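Local coordinates for SUBA (Escherichia coli, PDB 2IY9), which cleaves the host endoplasmic reticulum chaperone BiP as the subtilase-family serine protease subunit of an AB5 toxin, at residues A276-S279 with G280-A284. Residues are numbered along the deposited sequence; the frame is centred on the assembly and turned at random.
Sequences AIVS and GVLAA
Gly280 N donates to Ala276 O at 3.0 Å, the first of four successive i to i+4 backbone bonds that join 276-279 to 280-284 in one continuous helix. Having no side chain, Gly280 adds only backbone to this turn. Val281 N donates to Ile277 O in the same way, at 3.1 Å. The side chain of Val281 also touches that oxygen. Its CG2 sits anti to the carbonyl carbon and beside the backbone N, which brings it to 3.4 Å from Ile277 O. Ile277 and Val281 both touch Leu321, and helix 25-30 meets them through Tyr26 and Ile30. Leu282 N makes the straightest of the four bonds, 2.9 Å to Val278 O with an N-H...O angle of 171°. The side chains of Val278 and Leu282 lie side by side and point the same way. Val278 CG1 meets Leu282 CD1 at 4.1 Å, an apolar contact one helical turn apart. CG1 is anti to the backbone N (chi1 170°) and sits beside the carbonyl carbon, where Leu282 CD1 meets it. Both residues rest on Val178 of strand 176-180. Ala283 N donates to Ser279 O at 2.8 Å, and Ala283 CB lies 3.4 Å from the same oxygen. The hydroxyl of Ser279 turns elsewhere: OG is hydrogen-bonded to Asn148 ND2 and weakly to Thr275 O, so this buried polar group has partners. Ala284 continues the helix by bonding back to Gly280 O, and its methyl touches Tyr107. Ala276, at the other end, packs on Met93, Leu96 and Ile97 of helix 84-98. This part of helix 271-288 is buried against the parallel sheet and neighbouring helices. This is the central helix of the subtilisin-like fold, which carries Ser272, the probable charge-relay serine, near its N-terminal end.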
loop_
_atom_site.group_PDB
_atom_site.type_symbol
_atom_site.label_atom_id
_atom_site.label_comp_id
_atom_site.label_asym_id
_atom_site.label_seq_id
_atom_site.Cartn_x
_atom_site.Cartn_y
_atom_site.Cartn_z
ATOM N N ALA A 276 -2.170 -3.099 0.111
ATOM C CA ALA A 276 -2.547 -3.081 -1.309
ATOM C C ALA A 276 -3.910 -2.421 -1.501
ATOM O O ALA A 276 -4.126 -1.625 -2.423
ATOM C CB ALA A 276 -2.531 -4.491 -1.885
ATOM N N ILE A 277 -4.830 -2.766 -0.612
ATOM C CA ILE A 277 -6.188 -2.264 -0.681
ATOM C C ILE A 277 -6.224 -0.741 -0.493
ATOM O O ILE A 277 -6.934 -0.033 -1.231
ATOM C CB ILE A 277 -7.083 -3.030 0.322
ATOM C CG1 ILE A 277 -7.313 -4.458 -0.198
ATOM C CG2 ILE A 277 -8.425 -2.305 0.539
ATOM C CD1 ILE A 277 -7.897 -5.441 0.824
ATOM N N VAL A 278 -5.447 -0.234 0.467
ATOM C CA VAL A 278 -5.387 1.215 0.699
ATOM C C VAL A 278 -4.830 1.932 -0.533
ATOM O O VAL A 278 -5.347 2.977 -0.935
ATOM C CB VAL A 278 -4.589 1.589 1.973
ATOM C CG1 VAL A 278 -4.344 3.110 2.018
ATOM C CG2 VAL A 278 -5.358 1.149 3.224
ATOM N N SER A 279 -3.787 1.356 -1.126
ATOM C CA SER A 279 -3.214 1.879 -2.365
ATOM C C SER A 279 -4.229 1.941 -3.492
ATOM O O SER A 279 -4.222 2.894 -4.263
ATOM C CB SER A 279 -2.005 1.048 -2.813
ATOM O OG SER A 279 -0.902 1.282 -1.957
ATOM N N GLY A 280 -5.099 0.932 -3.592
ATOM C CA GLY A 280 -6.152 0.963 -4.623
ATOM C C GLY A 280 -7.141 2.100 -4.413
ATOM O O GLY A 280 -7.600 2.723 -5.374
ATOM N N VAL A 281 -7.465 2.377 -3.156
ATOM C CA VAL A 281 -8.378 3.478 -2.828
ATOM C C VAL A 281 -7.696 4.807 -3.170
ATOM O O VAL A 281 -8.292 5.657 -3.807
ATOM C CB VAL A 281 -8.837 3.440 -1.350
ATOM C CG1 VAL A 281 -9.701 4.676 -1.006
ATOM C CG2 VAL A 281 -9.596 2.125 -1.057
ATOM N N LEU A 282 -6.442 4.971 -2.769
ATOM C CA LEU A 282 -5.709 6.178 -3.133
ATOM C C LEU A 282 -5.590 6.336 -4.655
ATOM O O LEU A 282 -5.705 7.453 -5.172
ATOM C CB LEU A 282 -4.340 6.222 -2.459
ATOM C CG LEU A 282 -4.292 6.584 -0.972
ATOM C CD1 LEU A 282 -2.931 6.119 -0.389
ATOM C CD2 LEU A 282 -4.496 8.071 -0.736
ATOM N N ALA A 283 -5.397 5.228 -5.367
ATOM C CA ALA A 283 -5.361 5.259 -6.842
ATOM C C ALA A 283 -6.666 5.815 -7.415
ATOM O O ALA A 283 -6.645 6.675 -8.304
ATOM C CB ALA A 283 -5.072 3.876 -7.412
ATOM N N ALA A 284 -7.790 5.321 -6.895
ATOM C CA ALA A 284 -9.116 5.756 -7.307
ATOM C C ALA A 284 -9.310 7.254 -7.071
ATOM O O ALA A 284 -9.819 7.961 -7.934
ATOM C CB ALA A 284 -10.184 4.952 -6.573
#